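Local coordinates for ATP-binding protein (PDB 5UKV), which probably acts as a two-component sensor histidine kinase that transfers phosphate from ATP to a histidine, this chain being its dimerization and phosphoacceptor (DHp) domain, at residues A[24-29]-A[60-65]. The protein carries 1 engineered substitution. Residues are numbered along the deposited sequence.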
ATOM      1  N   GLU A  24      -3.970  -7.349   2.149  1.00 22.27           N
ATOM      2  CA  GLU A  24      -4.936  -6.471   2.756  1.00 25.44           C
ATOM      3  C   GLU A  24      -4.922  -5.044   2.181  1.00 25.31           C
ATOM      4  O   GLU A  24      -5.974  -4.374   2.027  1.00 24.87           O
ATOM      5  CB  GLU A  24      -4.640  -6.390   4.288  1.00 27.95           C
ATOM      6  CG  GLU A  24      -5.118  -7.599   5.149  1.00 31.43           C
ATOM      7  CD  GLU A  24      -4.556  -7.592   6.560  1.00 36.46           C
ATOM      8  OE1 GLU A  24      -3.875  -6.584   6.960  1.00 42.03           O
ATOM      9  OE2 GLU A  24      -4.649  -8.670   7.233  1.00 44.64           O
ATOM     10  N   LEU A  25      -3.734  -4.594   1.789  1.00 22.86           N
ATOM     11  CA  LEU A  25      -3.599  -3.313   1.069  1.00 22.60           C
ATOM     12  C   LEU A  25      -4.122  -3.372  -0.314  1.00 25.52           C
ATOM     13  O   LEU A  25      -4.645  -2.408  -0.833  1.00 27.68           O
ATOM     14  CB  LEU A  25      -2.103  -2.862   1.042  1.00 23.11           C
ATOM     15  CG  LEU A  25      -1.491  -2.535   2.375  1.00 25.15           C
ATOM     16  CD1 LEU A  25       0.032  -2.468   2.213  1.00 25.77           C
ATOM     17  CD2 LEU A  25      -2.147  -1.212   2.876  1.00 26.69           C
ATOM     18  N   ARG A  26      -3.958  -4.503  -0.942  1.00 26.00           N
ATOM     19  CA  ARG A  26      -4.364  -4.665  -2.295  1.00 30.86           C
ATOM     20  C   ARG A  26      -5.824  -4.477  -2.559  1.00 30.24           C
ATOM     21  O   ARG A  26      -6.184  -3.988  -3.567  1.00 28.32           O
ATOM     22  CB  ARG A  26      -3.967  -6.025  -2.783  1.00 33.62           C
ATOM     23  CG  ARG A  26      -3.312  -5.915  -4.103  1.00 41.03           C
ATOM     24  CD  ARG A  26      -3.521  -7.159  -4.886  1.00 45.48           C
ATOM     25  NE  ARG A  26      -2.282  -7.821  -5.136  1.00 55.13           N
ATOM     26  CZ  ARG A  26      -2.170  -8.739  -6.078  1.00 68.84           C
ATOM     27  NH1 ARG A  26      -1.023  -9.357  -6.302  1.00 76.94           N
ATOM     28  NH2 ARG A  26      -3.231  -9.050  -6.792  1.00 68.44           N
ATOM     29  N   THR A  27      -6.648  -4.907  -1.637  1.00 30.91           N
ATOM     30  CA  THR A  27      -8.031  -4.823  -1.809  1.00 34.84           C
ATOM     31  C   THR A  27      -8.574  -3.378  -1.898  1.00 34.16           C
ATOM     32  O   THR A  27      -9.173  -3.050  -2.874  1.00 34.93           O
ATOM     33  CB  THR A  27      -8.709  -5.623  -0.714  1.00 39.50           C
ATOM     34  OG1 THR A  27      -8.154  -6.948  -0.723  1.00 35.84           O
ATOM     35  CG2 THR A  27     -10.191  -5.641  -0.890  1.00 40.68           C
ATOM     36  N   PRO A  28      -8.421  -2.552  -0.873  1.00 29.82           N
ATOM     37  CA  PRO A  28      -8.789  -1.147  -1.121  1.00 29.89           C
ATOM     38  C   PRO A  28      -8.094  -0.456  -2.363  1.00 29.05           C
ATOM     39  O   PRO A  28      -8.716   0.350  -3.082  1.00 29.15           O
ATOM     40  CB  PRO A  28      -8.478  -0.489   0.211  1.00 30.73           C
ATOM     41  CG  PRO A  28      -7.430  -1.321   0.837  1.00 29.97           C
ATOM     42  CD  PRO A  28      -7.721  -2.698   0.401  1.00 30.40           C
ATOM     43  N   LEU A  29      -6.859  -0.784  -2.683  1.00 26.85           N
ATOM     44  CA  LEU A  29      -6.251  -0.238  -3.862  1.00 26.60           C
ATOM     45  C   LEU A  29      -6.938  -0.517  -5.177  1.00 27.67           C
ATOM     46  O   LEU A  29      -6.889   0.307  -6.128  1.00 27.22           O
ATOM     47  CB  LEU A  29      -4.819  -0.814  -4.106  1.00 29.20           C
ATOM     48  CG  LEU A  29      -3.661   0.052  -4.059  1.00 36.88           C
ATOM     49  CD1 LEU A  29      -2.297  -0.667  -4.224  1.00 36.69           C
ATOM     50  CD2 LEU A  29      -3.873   1.316  -4.909  1.00 37.63           C
ATOM     51  N   ARG A  60      -8.856   4.180   4.755  1.00 26.65           N
ATOM     52  CA  ARG A  60      -8.702   2.828   5.230  1.00 29.01           C
ATOM     53  C   ARG A  60      -7.236   2.350   5.015  1.00 27.34           C
ATOM     54  O   ARG A  60      -6.682   1.696   5.871  1.00 25.10           O
ATOM     55  CB  ARG A  60      -9.673   1.821   4.508  1.00 32.32           C
ATOM     56  CG  ARG A  60      -9.638   0.352   4.923  1.00 40.88           C
ATOM     57  CD  ARG A  60     -10.400  -0.604   3.952  1.00 46.16           C
ATOM     58  NE  ARG A  60     -11.765  -0.109   3.698  1.00 45.37           N
ATOM     59  CZ  ARG A  60     -12.745  -0.144   4.581  1.00 51.58           C
ATOM     60  NH1 ARG A  60     -12.549  -0.683   5.756  1.00 49.92           N
ATOM     61  NH2 ARG A  60     -13.956   0.310   4.279  1.00 53.32           N
HETATM   62  N   MSE A  61      -6.656   2.528   3.845  1.00 24.45           N
HETATM   63  CA  MSE A  61      -5.298   2.112   3.679  1.00 24.23           C
HETATM   64  C   MSE A  61      -4.342   2.881   4.492  1.00 23.69           C
HETATM   65  O   MSE A  61      -3.286   2.398   4.903  1.00 20.39           O
HETATM   66  CB  MSE A  61      -4.794   2.419   2.204  1.00 23.65           C
HETATM   67  CG  MSE A  61      -5.271   1.399   1.281  1.00 25.43           C
HETATM   68 SE   MSE A  61      -4.684   1.857  -0.607  1.00 30.36          SE
HETATM   69  CE  MSE A  61      -2.924   1.186  -0.357  1.00 27.11           C
ATOM     70  N   GLY A  62      -4.706   4.131   4.780  1.00 22.00           N
ATOM     71  CA  GLY A  62      -3.859   4.905   5.605  1.00 22.55           C
ATOM     72  C   GLY A  62      -3.670   4.337   6.978  1.00 22.94           C
ATOM     73  O   GLY A  62      -2.570   4.343   7.572  1.00 23.62           O
ATOM     74  N   LEU A  63      -4.755   3.876   7.528  1.00 22.45           N
ATOM     75  CA  LEU A  63      -4.698   3.211   8.774  1.00 24.63           C
ATOM     76  C   LEU A  63      -3.988   1.917   8.737  1.00 24.07           C
ATOM     77  O   LEU A  63      -3.293   1.593   9.669  1.00 22.67           O
ATOM     78  CB  LEU A  63      -6.100   2.977   9.252  1.00 27.74           C
ATOM     79  CG  LEU A  63      -6.971   4.233   9.449  1.00 30.28           C
ATOM     80  CD1 LEU A  63      -8.369   3.707   9.755  1.00 33.04           C
ATOM     81  CD2 LEU A  63      -6.404   5.022  10.585  1.00 33.06           C
ATOM     82  N   LEU A  64      -4.167   1.114   7.693  1.00 22.29           N
ATOM     83  CA  LEU A  64      -3.438  -0.144   7.580  1.00 23.38           C
ATOM     84  C   LEU A  64      -1.939   0.207   7.556  1.00 23.02           C
ATOM     85  O   LEU A  64      -1.052  -0.509   8.085  1.00 23.78           O
ATOM     86  CB  LEU A  64      -3.848  -0.906   6.276  1.00 24.00           C
ATOM     87  CG  LEU A  64      -5.293  -1.465   6.380  1.00 31.66           C
ATOM     88  CD1 LEU A  64      -5.942  -1.788   5.019  1.00 33.22           C
ATOM     89  CD2 LEU A  64      -5.444  -2.629   7.407  1.00 31.03           C
ATOM     90  N   VAL A  65      -1.571   1.196   6.750  1.00 23.08           N
ATOM     91  CA  VAL A  65      -0.168   1.481   6.593  1.00 22.10           C
ATOM     92  C   VAL A  65       0.423   1.965   7.893  1.00 22.68           C
ATOM     93  O   VAL A  65       1.604   1.663   8.253  1.00 21.32           O
ATOM     94  CB  VAL A  65       0.014   2.542   5.459  1.00 23.89           C
ATOM     95  CG1 VAL A  65       1.418   3.161   5.497  1.00 27.36           C
ATOM     96  CG2 VAL A  65      -0.171   1.886   4.145  1.00 25.13           C
TER
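This contact joins the two antiparallel helices of the DHp helical hairpin, which pairs with a second subunit to form a helical bundle. Residues 24-29 lie on helix 2-40 and residues 60-65 on helix 47-71. Their local axes approach to 9.8 Å, with 165° between their directions, so the two segments run nearly antiparallel. The first segment belongs to the HELRTP H-box, which begins at His23, probably the phosphoacceptor, as in other HisKA domains. Pro28 has no backbone NH to give to the preceding turn, and the helix is kinked there. No hydrogen bond crosses the interface; the packing is apolar. Arg60 brings its aliphatic part to the proline ring, with Arg60 CD 4.2 Å from Pro28 CB. Its NE is held in a salt bridge to Glu57 of the same helix. Met61, present as selenomethionine, reaches between the helices. Met61 CG lies 3.5 Å from Pro28 CG, and Met61 CE is 3.9 Å from Leu29 CG and 4.1 Å from Leu25 CD2. Met61 also packs on Leu29 of the second subunit, so it links the hairpin core to the dimer interface. Leu29 in turn packs on Gly62 of the second subunit. Leu64 points toward the first helix. Leu64 CB meets Leu25 CD2 at 3.8 Å, and Leu64 CD1 lies 4.0 Å from Glu24 O and 4.5 Å from Pro28 CG. Leu25 also touches Leu25 of the second subunit, placing it in the bundle core. Val65 adds the last contact, with Val65 CG2 3.9 Å from Leu25 CD2.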